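Local coordinates for protein carboxypeptidase D (Drosophila melanogaster, PDB 3MN8) that cleaves C-terminal arginine and lysine residues from peptides and proteins as a zinc-dependent metallocarboxypeptidase, processing growth factors, peptide hormones and neuropeptides, at residues L111-A115 with Y138-T142; T242-F248 with Y294-F300; A387-Q393 with F414-V419. All coordinates share one frame; numbering follows the deposited sequence.

Contact 1 (L111-A115 with Y138-T142); sequences LVYMA and YLVPT
L111 O accepts the helical hydrogen bond from A115 N at 3.1 Å, and methyl CD1 of L139 lies against that bonded pair, 3.5 Å from A115 N and 3.9 Å from L111 O. This is where helix 106-121 packs on strand 136-140 of the large mixed sheet of the carboxypeptidase domain. Strand 136-140 runs parallel to its neighbour 93-97, and the helix belongs to the crossover connecting them, a beta-alpha-beta arrangement. L139 holds its CG beside its own backbone N (chi1 -50°), and from there CD1 reaches the helix, where it also meets A115 CB at 3.7 Å and M114 CG at 4.0 Å. The M114 chain crosses L139 at about a right angle and then bends off at chi2 and chi3 toward W321, L328 and L329 of helix 317-333. L111 reaches the opposite way: its CD1 lies 3.4 Å from V140 O, while its CD2 faces CD2 of L139. The next residue, V112, sets CG2 across the P141 ring, 4.0 Å from CB; L46 and F50 of helix 43-56 also touch that proline. No hydrogen bond joins the two segments. The backbone bonds found here stay within the helix, or run from the strand to V94, Y96, A98 and L78 beside it, so what holds the two together here is the close fit of buried aliphatic groups.

Contact 2 (T242-F248 with Y294-F300); sequences TPDDRVF and YAFSNCF
F248, Y294 and F300 form an aromatic cluster where the first turn of helix 245-257 meets the end of helix 289-296 and strand 300-305. The rings adopt two different geometries. F248 turns its edge to the face of Y294 in a T-shaped pair, planes at 76° and centroids 5.5 Å apart, with CE2 making the approach. Against F300 the same F248 ring is nearly parallel, at 21°, but slid so far aside that the two scarcely overlap; its CZ rests on F300 CB at 3.8 Å instead. Y294 has its CG anti to the backbone N (chi1 -175°), which carries the phenol away from its helix to the T242-D245 beta turn. There the hydroxyl OH donates to D244 OD2 at 3.0 Å. The bond uses the anti lone pair of that oxygen, which lies in the plane of the phenol ring while the carboxylate stands perpendicular to it. The other oxygen, OD1, forms a salt bridge with R376 of the C-terminal domain, and K364 makes a cation-pi contact with Y294, so the cluster lies at the seam between the two domains. A phenylalanine in place of Y294 would keep the ring but would probably take one hold from the D244 carboxylate, leaving it freer to turn about its link to R376. P243 CD comes to the phenol edge, 3.8 Å from CE2. V247 CG1 also meets the F300 ring at its edge, 4.0 Å from CD1.

Contact 3 (A387-Q393 with F414-V419); sequences ASAFGYQ and FKLAPV
The backbone of 387-393 leaves its strand, folds through a type II turn from A389 to Y392, closed by Y392 N to A389 O, and meets 414-419 in a single bridge between Y392 and P418. Two backbone bonds flank that bridge, as in a non-hydrogen-bonded antiparallel pair: Q393 N gives to A417 O at 2.9 Å, and V419 N gives to G391 O at 3.1 Å. G391 has a positive phi of 82°, at which a side chain would collide with the carbonyl oxygen of F390. L416 is the chief apolar plug. Its CD1 reaches A389 CB at 4.1 Å, and its CD2 sits 3.9 Å from both A387 O and Q393 O. Y392 crosses it at about a right angle, with CD1 3.7 Å from L416 CB and the carbonyl oxygen of L416 near the ring plane at the edge. With CG beside its backbone N and the chain extended beyond, Q393 stretches along the tail, and its NE2 donates to V419 O at 3.1 Å. That donor stands above the carbonyl plane, and the acceptor is tilted 24° from the amide plane. At the strand end of the contact, A387 CB sits over the face of F414 in a CH-pi contact, 4.0 Å from the centroid. The two segments come from different sheets of the transthyretin-like C-terminal domain. Strand 381-388 belongs to the four-stranded antiparallel sheet and runs beside 355-358, whose V356 touches A387. Strand 410-415 borders the three-stranded sheet, and V343 of its neighbour 339-344 touches A387, F414 and L416 alike.

Overall arrangement
The model covers the first carboxypeptidase-like domain, in its active 1B form, with the transthyretin-like domain that follows. Contacts 1 and 2 are buried in the catalytic domain, on opposite sides of the chain's centre, and use different strands of the same eight-stranded sheet. The first, helix against sheet, is purely aliphatic, with the L111 side chain about 13 Å from the zinc. The second mixes aromatic rings with a hydrogen-bonded carboxylate and reaches toward the C-terminal domain. Contact 3 lies wholly in that domain, its centre about 40 Å from that of contact 1, shares no sheet with either, and is only partly buried: an apolar patch gives way to backbone bonding along an exposed tail.

Contact 1 (L111-A115 with Y138-T142)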
loop_
_atom_site.group_PDB
_atom_site.type_symbol
_atom_site.label_atom_id
_atom_site.label_comp_id
_atom_site.label_asym_id
_atom_site.label_seq_id
_atom_site.Cartn_x
_atom_site.Cartn_y
_atom_site.Cartn_z
ATOM N N LEU A 111 3.838 -3.327 11.231
ATOM C CA LEU A 111 2.730 -4.050 10.634
ATOM C C LEU A 111 2.310 -5.192 11.532
ATOM O O LEU A 111 1.137 -5.542 11.598
ATOM C CB LEU A 111 3.101 -4.571 9.252
ATOM C CG LEU A 111 3.131 -3.497 8.169
ATOM C CD1 LEU A 111 3.400 -4.107 6.798
ATOM C CD2 LEU A 111 1.800 -2.763 8.192
ATOM N N VAL A 112 3.272 -5.779 12.230
ATOM C CA VAL A 112 2.962 -6.829 13.179
ATOM C C VAL A 112 2.105 -6.230 14.279
ATOM O O VAL A 112 1.078 -6.795 14.660
ATOM C CB VAL A 112 4.242 -7.426 13.760
ATOM C CG1 VAL A 112 3.954 -8.118 15.074
ATOM C CG2 VAL A 112 4.868 -8.391 12.746
ATOM N N TYR A 113 2.524 -5.067 14.767
ATOM C CA TYR A 113 1.736 -4.283 15.720
ATOM C C TYR A 113 0.322 -3.914 15.220
ATOM O O TYR A 113 -0.661 -4.064 15.940
ATOM C CB TYR A 113 2.492 -3.002 16.086
ATOM C CG TYR A 113 3.750 -3.224 16.903
ATOM C CD1 TYR A 113 4.750 -2.253 16.955
ATOM C CD2 TYR A 113 3.936 -4.396 17.632
ATOM C CE1 TYR A 113 5.903 -2.445 17.710
ATOM C CE2 TYR A 113 5.084 -4.597 18.389
ATOM C CZ TYR A 113 6.061 -3.620 18.418
ATOM O OH TYR A 113 7.198 -3.818 19.159
ATOM N N MET A 114 0.224 -3.413 13.994
ATOM C CA MET A 114 -1.074 -3.044 13.443
ATOM C C MET A 114 -2.064 -4.218 13.477
ATOM O O MET A 114 -3.169 -4.077 13.981
ATOM C CB MET A 114 -0.921 -2.487 12.018
ATOM C CG MET A 114 -2.245 -2.088 11.336
ATOM S SD MET A 114 -3.151 -0.730 12.143
ATOM C CE MET A 114 -1.850 0.506 12.159
ATOM N N ALA A 115 -1.652 -5.367 12.949
ATOM C CA ALA A 115 -2.479 -6.569 12.914
ATOM C C ALA A 115 -3.153 -6.806 14.256
ATOM O O ALA A 115 -4.381 -6.833 14.359
ATOM C CB ALA A 115 -1.623 -7.784 12.539
ATOM N N TYR A 138 -5.024 -5.940 3.956
ATOM C CA TYR A 138 -3.972 -6.957 3.910
ATOM C C TYR A 138 -2.617 -6.438 4.417
ATOM O O TYR A 138 -2.112 -5.399 3.954
ATOM C CB TYR A 138 -3.792 -7.471 2.486
ATOM C CG TYR A 138 -5.003 -8.150 1.912
ATOM C CD1 TYR A 138 -6.067 -7.414 1.428
ATOM C CD2 TYR A 138 -5.071 -9.531 1.838
ATOM C CE1 TYR A 138 -7.165 -8.036 0.888
ATOM C CE2 TYR A 138 -6.159 -10.160 1.301
ATOM C CZ TYR A 138 -7.206 -9.411 0.825
ATOM O OH TYR A 138 -8.320 -10.022 0.290
ATOM N N LEU A 139 -2.031 -7.183 5.354
ATOM C CA LEU A 139 -0.766 -6.807 5.977
ATOM C C LEU A 139 0.353 -7.813 5.675
ATOM O O LEU A 139 0.242 -9.015 5.972
ATOM C CB LEU A 139 -0.939 -6.641 7.489
ATOM C CG LEU A 139 -2.100 -5.764 7.966
ATOM C CD1 LEU A 139 -2.115 -5.684 9.496
ATOM C CD2 LEU A 139 -2.012 -4.374 7.335
ATOM N N VAL A 140 1.426 -7.302 5.076
ATOM C CA VAL A 140 2.604 -8.094 4.752
ATOM C C VAL A 140 3.825 -7.515 5.483
ATOM O O VAL A 140 4.566 -6.687 4.928
ATOM C CB VAL A 140 2.864 -8.102 3.226
ATOM C CG1 VAL A 140 3.950 -9.121 2.861
ATOM C CG2 VAL A 140 1.573 -8.387 2.460
ATOM N N PRO A 141 4.031 -7.937 6.740
ATOM C CA PRO A 141 5.155 -7.486 7.574
ATOM C C PRO A 141 6.523 -7.610 6.890
ATOM O O PRO A 141 7.367 -6.726 7.041
ATOM C CB PRO A 141 5.078 -8.419 8.791
ATOM C CG PRO A 141 3.654 -8.777 8.883
ATOM C CD PRO A 141 3.148 -8.864 7.469
ATOM N N THR A 142 6.753 -8.704 6.169
ATOM C CA THR A 142 7.985 -8.853 5.400
ATOM C C THR A 142 7.743 -9.417 4.011
ATOM O O THR A 142 6.817 -10.208 3.779
ATOM C CB THR A 142 9.044 -9.732 6.098
ATOM O OG1 THR A 142 10.208 -9.803 5.265
ATOM C CG2 THR A 142 8.532 -11.137 6.301
#

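Contact 2 (T242-F248 with Y294-F300)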
loop_
_atom_site.group_PDB
_atom_site.type_symbol
_atom_site.label_atom_id
_atom_site.label_comp_id
_atom_site.label_asym_id
_atom_site.label_seq_id
_atom_site.Cartn_x
_atom_site.Cartn_y
_atom_site.Cartn_z
ATOM N N THR A 242 3.122 12.255 -11.628
ATOM C CA THR A 242 2.133 11.292 -12.057
ATOM C C THR A 242 0.867 12.040 -12.448
ATOM O O THR A 242 0.606 13.143 -11.947
ATOM C CB THR A 242 1.862 10.315 -10.896
ATOM O OG1 THR A 242 2.557 9.083 -11.136
ATOM C CG2 THR A 242 0.391 10.039 -10.717
ATOM N N PRO A 243 0.076 11.464 -13.364
ATOM C CA PRO A 243 -1.188 12.127 -13.691
ATOM C C PRO A 243 -1.988 12.384 -12.416
ATOM O O PRO A 243 -2.710 13.363 -12.319
ATOM C CB PRO A 243 -1.914 11.097 -14.572
ATOM C CG PRO A 243 -0.839 10.236 -15.123
ATOM C CD PRO A 243 0.261 10.202 -14.097
ATOM N N ASP A 244 -1.852 11.492 -11.444
ATOM C CA ASP A 244 -2.593 11.599 -10.202
ATOM C C ASP A 244 -1.783 12.268 -9.105
ATOM O O ASP A 244 -1.898 11.915 -7.933
ATOM C CB ASP A 244 -3.073 10.214 -9.758
ATOM C CG ASP A 244 -4.418 9.838 -10.376
ATOM O OD1 ASP A 244 -5.441 10.409 -9.933
ATOM O OD2 ASP A 244 -4.460 8.994 -11.303
ATOM N N ASP A 245 -0.988 13.259 -9.480
ATOM C CA ASP A 245 -0.093 13.884 -8.519
ATOM C C ASP A 245 -0.791 14.515 -7.320
ATOM O O ASP A 245 -0.329 14.373 -6.190
ATOM C CB ASP A 245 0.798 14.930 -9.177
ATOM C CG ASP A 245 1.987 15.256 -8.322
ATOM O OD1 ASP A 245 2.736 14.314 -7.984
ATOM O OD2 ASP A 245 2.159 16.436 -7.972
ATOM N N ARG A 246 -1.875 15.241 -7.571
ATOM C CA ARG A 246 -2.622 15.846 -6.480
ATOM C C ARG A 246 -2.951 14.790 -5.422
ATOM O O ARG A 246 -2.600 14.936 -4.254
ATOM C CB ARG A 246 -3.907 16.486 -6.994
ATOM C CG ARG A 246 -3.703 17.482 -8.100
ATOM C CD ARG A 246 -5.030 17.831 -8.758
ATOM N NE ARG A 246 -5.608 19.071 -8.242
ATOM C CZ ARG A 246 -6.837 19.494 -8.525
ATOM N NH1 ARG A 246 -7.627 18.776 -9.316
ATOM N NH2 ARG A 246 -7.282 20.632 -8.013
ATOM N N VAL A 247 -3.622 13.723 -5.835
ATOM C CA VAL A 247 -4.003 12.675 -4.901
ATOM C C VAL A 247 -2.774 12.104 -4.209
ATOM O O VAL A 247 -2.767 11.870 -2.992
ATOM C CB VAL A 247 -4.772 11.536 -5.595
ATOM C CG1 VAL A 247 -4.852 10.332 -4.684
ATOM C CG2 VAL A 247 -6.164 12.003 -5.983
ATOM N N PHE A 248 -1.726 11.889 -4.990
ATOM C CA PHE A 248 -0.520 11.308 -4.433
ATOM C C PHE A 248 0.040 12.196 -3.345
ATOM O O PHE A 248 0.362 11.718 -2.258
ATOM C CB PHE A 248 0.510 10.984 -5.518
ATOM C CG PHE A 248 0.426 9.567 -5.991
ATOM C CD1 PHE A 248 0.623 8.528 -5.100
ATOM C CD2 PHE A 248 0.114 9.271 -7.296
ATOM C CE1 PHE A 248 0.534 7.220 -5.510
ATOM C CE2 PHE A 248 0.019 7.962 -7.714
ATOM C CZ PHE A 248 0.233 6.932 -6.815
ATOM N N TYR A 294 1.106 1.371 -9.792
ATOM C CA TYR A 294 0.355 2.419 -10.469
ATOM C C TYR A 294 0.198 2.128 -11.953
ATOM O O TYR A 294 -0.889 2.268 -12.518
ATOM C CB TYR A 294 1.031 3.779 -10.253
ATOM C CG TYR A 294 0.267 4.958 -10.820
ATOM C CD1 TYR A 294 -1.010 5.286 -10.345
ATOM C CD2 TYR A 294 0.826 5.757 -11.824
ATOM C CE1 TYR A 294 -1.709 6.373 -10.862
ATOM C CE2 TYR A 294 0.140 6.846 -12.345
ATOM C CZ TYR A 294 -1.129 7.152 -11.864
ATOM O OH TYR A 294 -1.810 8.239 -12.384
ATOM N N ALA A 295 1.297 1.703 -12.567
ATOM C CA ALA A 295 1.380 1.545 -14.017
ATOM C C ALA A 295 0.767 0.249 -14.539
ATOM O O ALA A 295 0.437 0.166 -15.716
ATOM C CB ALA A 295 2.828 1.659 -14.472
ATOM N N PHE A 296 0.620 -0.760 -13.684
ATOM C CA PHE A 296 0.140 -2.058 -14.150
ATOM C C PHE A 296 -1.096 -2.497 -13.388
ATOM O O PHE A 296 -1.512 -3.660 -13.471
ATOM C CB PHE A 296 1.235 -3.115 -14.013
ATOM C CG PHE A 296 2.471 -2.833 -14.848
ATOM C CD1 PHE A 296 3.480 -1.999 -14.378
ATOM C CD2 PHE A 296 2.625 -3.413 -16.105
ATOM C CE1 PHE A 296 4.615 -1.750 -15.146
ATOM C CE2 PHE A 296 3.764 -3.160 -16.879
ATOM C CZ PHE A 296 4.753 -2.330 -16.397
ATOM N N SER A 297 -1.672 -1.566 -12.632
ATOM C CA SER A 297 -2.915 -1.836 -11.924
ATOM C C SER A 297 -3.560 -0.518 -11.562
ATOM O O SER A 297 -3.080 0.544 -11.959
ATOM C CB SER A 297 -2.672 -2.669 -10.659
ATOM O OG SER A 297 -2.287 -1.863 -9.548
ATOM N N ASN A 298 -4.647 -0.599 -10.807
ATOM C CA ASN A 298 -5.357 0.570 -10.337
ATOM C C ASN A 298 -4.655 1.139 -9.111
ATOM O O ASN A 298 -4.869 2.289 -8.742
ATOM C CB ASN A 298 -6.775 0.178 -9.935
ATOM C CG ASN A 298 -7.654 -0.170 -11.114
ATOM O OD1 ASN A 298 -7.492 0.353 -12.210
ATOM N ND2 ASN A 298 -8.614 -1.049 -10.883
ATOM N N CYS A 299 -3.830 0.321 -8.466
ATOM C CA CYS A 299 -3.375 0.631 -7.116
ATOM C C CYS A 299 -2.473 1.860 -7.040
ATOM O O CYS A 299 -1.624 2.071 -7.907
ATOM C CB CYS A 299 -2.677 -0.571 -6.474
ATOM S SG CYS A 299 -2.508 -0.463 -4.662
ATOM N N PHE A 300 -2.673 2.655 -5.986
ATOM C CA PHE A 300 -1.864 3.831 -5.695
ATOM C C PHE A 300 -0.945 3.557 -4.497
ATOM O O PHE A 300 -1.353 3.728 -3.354
ATOM C CB PHE A 300 -2.765 5.026 -5.358
ATOM C CG PHE A 300 -3.554 5.571 -6.526
ATOM C CD1 PHE A 300 -3.949 6.904 -6.537
ATOM C CD2 PHE A 300 -3.901 4.765 -7.605
ATOM C CE1 PHE A 300 -4.680 7.424 -7.603
ATOM C CE2 PHE A 300 -4.642 5.275 -8.674
ATOM C CZ PHE A 300 -5.034 6.601 -8.672
#

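Contact 3 (A387-Q393 with F414-V419)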
loop_
_atom_site.group_PDB
_atom_site.type_symbol
_atom_site.label_atom_id
_atom_site.label_comp_id
_atom_site.label_asym_id
_atom_site.label_seq_id
_atom_site.Cartn_x
_atom_site.Cartn_y
_atom_site.Cartn_z
ATOM N N ALA A 387 -17.628 6.390 -18.394
ATOM C CA ALA A 387 -17.180 5.012 -18.471
ATOM C C ALA A 387 -17.266 4.495 -19.891
ATOM O O ALA A 387 -18.142 4.888 -20.666
ATOM C CB ALA A 387 -18.002 4.129 -17.528
ATOM N N SER A 388 -16.347 3.606 -20.233
ATOM C CA SER A 388 -16.386 2.988 -21.540
ATOM C C SER A 388 -15.916 1.540 -21.460
ATOM O O SER A 388 -15.303 1.117 -20.469
ATOM C CB SER A 388 -15.528 3.781 -22.518
ATOM O OG SER A 388 -14.204 3.905 -22.029
ATOM N N ALA A 389 -16.225 0.785 -22.507
ATOM C CA ALA A 389 -15.860 -0.620 -22.597
ATOM C C ALA A 389 -16.064 -1.103 -24.031
ATOM O O ALA A 389 -16.994 -0.676 -24.720
ATOM C CB ALA A 389 -16.694 -1.462 -21.618
ATOM N N PHE A 390 -15.183 -1.990 -24.476
ATOM C CA PHE A 390 -15.292 -2.596 -25.796
ATOM C C PHE A 390 -16.652 -3.279 -25.954
ATOM O O PHE A 390 -17.104 -3.998 -25.062
ATOM C CB PHE A 390 -14.150 -3.602 -25.990
ATOM C CG PHE A 390 -14.215 -4.370 -27.280
ATOM C CD1 PHE A 390 -14.573 -5.710 -27.288
ATOM C CD2 PHE A 390 -13.907 -3.762 -28.481
ATOM C CE1 PHE A 390 -14.632 -6.429 -28.477
ATOM C CE2 PHE A 390 -13.964 -4.476 -29.672
ATOM C CZ PHE A 390 -14.328 -5.811 -29.668
ATOM N N GLY A 391 -17.314 -3.040 -27.081
ATOM C CA GLY A 391 -18.610 -3.642 -27.319
ATOM C C GLY A 391 -19.706 -2.855 -26.636
ATOM O O GLY A 391 -20.868 -3.262 -26.628
ATOM N N TYR A 392 -19.332 -1.719 -26.059
ATOM C CA TYR A 392 -20.295 -0.845 -25.401
ATOM C C TYR A 392 -20.145 0.595 -25.840
ATOM O O TYR A 392 -19.033 1.080 -26.024
ATOM C CB TYR A 392 -20.165 -0.941 -23.884
ATOM C CG TYR A 392 -20.621 -2.263 -23.339
ATOM C CD1 TYR A 392 -21.933 -2.437 -22.894
ATOM C CD2 TYR A 392 -19.757 -3.348 -23.284
ATOM C CE1 TYR A 392 -22.368 -3.653 -22.398
ATOM C CE2 TYR A 392 -20.182 -4.569 -22.789
ATOM C CZ TYR A 392 -21.488 -4.718 -22.347
ATOM O OH TYR A 392 -21.915 -5.934 -21.849
ATOM N N GLN A 393 -21.278 1.264 -26.018
ATOM C CA GLN A 393 -21.290 2.693 -26.296
ATOM C C GLN A 393 -20.836 3.420 -25.035
ATOM O O GLN A 393 -21.341 3.169 -23.937
ATOM C CB GLN A 393 -22.678 3.163 -26.741
ATOM C CG GLN A 393 -23.248 2.349 -27.894
ATOM C CD GLN A 393 -24.596 2.856 -28.394
ATOM O OE1 GLN A 393 -25.307 3.586 -27.695
ATOM N NE2 GLN A 393 -24.956 2.460 -29.616
ATOM N N PHE A 414 -22.830 3.369 -13.573
ATOM C CA PHE A 414 -22.986 3.526 -15.001
ATOM C C PHE A 414 -23.696 2.327 -15.610
ATOM O O PHE A 414 -23.359 1.176 -15.312
ATOM C CB PHE A 414 -21.621 3.706 -15.657
ATOM C CG PHE A 414 -20.896 4.933 -15.196
ATOM C CD1 PHE A 414 -20.055 4.878 -14.095
ATOM C CD2 PHE A 414 -21.064 6.149 -15.854
ATOM C CE1 PHE A 414 -19.380 6.009 -13.660
ATOM C CE2 PHE A 414 -20.399 7.289 -15.427
ATOM C CZ PHE A 414 -19.551 7.220 -14.328
ATOM N N LYS A 415 -24.695 2.608 -16.444
ATOM C CA LYS A 415 -25.230 1.614 -17.363
ATOM C C LYS A 415 -24.763 1.931 -18.785
ATOM O O LYS A 415 -24.855 3.071 -19.250
ATOM C CB LYS A 415 -26.756 1.534 -17.287
ATOM C CG LYS A 415 -27.261 0.992 -15.972
ATOM C CD LYS A 415 -28.689 0.481 -16.090
ATOM C CE LYS A 415 -29.069 -0.395 -14.895
ATOM N NZ LYS A 415 -30.384 -1.078 -15.104
ATOM N N LEU A 416 -24.239 0.910 -19.455
ATOM C CA LEU A 416 -23.739 1.041 -20.816
ATOM C C LEU A 416 -24.535 0.144 -21.732
ATOM O O LEU A 416 -24.824 -1.004 -21.380
ATOM C CB LEU A 416 -22.272 0.620 -20.895
ATOM C CG LEU A 416 -21.287 1.262 -19.924
ATOM C CD1 LEU A 416 -19.856 0.791 -20.202
ATOM C CD2 LEU A 416 -21.393 2.764 -20.028
ATOM N N ALA A 417 -24.880 0.664 -22.908
ATOM C CA ALA A 417 -25.607 -0.118 -23.899
ATOM C C ALA A 417 -24.605 -0.765 -24.838
ATOM O O ALA A 417 -23.547 -0.206 -25.089
ATOM C CB ALA A 417 -26.574 0.756 -24.662
ATOM N N PRO A 418 -24.907 -1.972 -25.327
ATOM C CA PRO A 418 -23.940 -2.523 -26.267
ATOM C C PRO A 418 -23.982 -1.654 -27.513
ATOM O O PRO A 418 -25.039 -1.104 -27.814
ATOM C CB PRO A 418 -24.498 -3.922 -26.567
ATOM C CG PRO A 418 -25.508 -4.198 -25.479
ATOM C CD PRO A 418 -26.056 -2.866 -25.105
ATOM N N VAL A 419 -22.859 -1.520 -28.209
ATOM C CA VAL A 419 -22.803 -0.759 -29.458
ATOM C C VAL A 419 -24.016 -1.004 -30.367
ATOM O O VAL A 419 -24.405 -0.130 -31.146
ATOM C CB VAL A 419 -21.515 -1.084 -30.244
ATOM C CG1 VAL A 419 -20.304 -0.575 -29.491
ATOM C CG2 VAL A 419 -21.396 -2.587 -30.492
#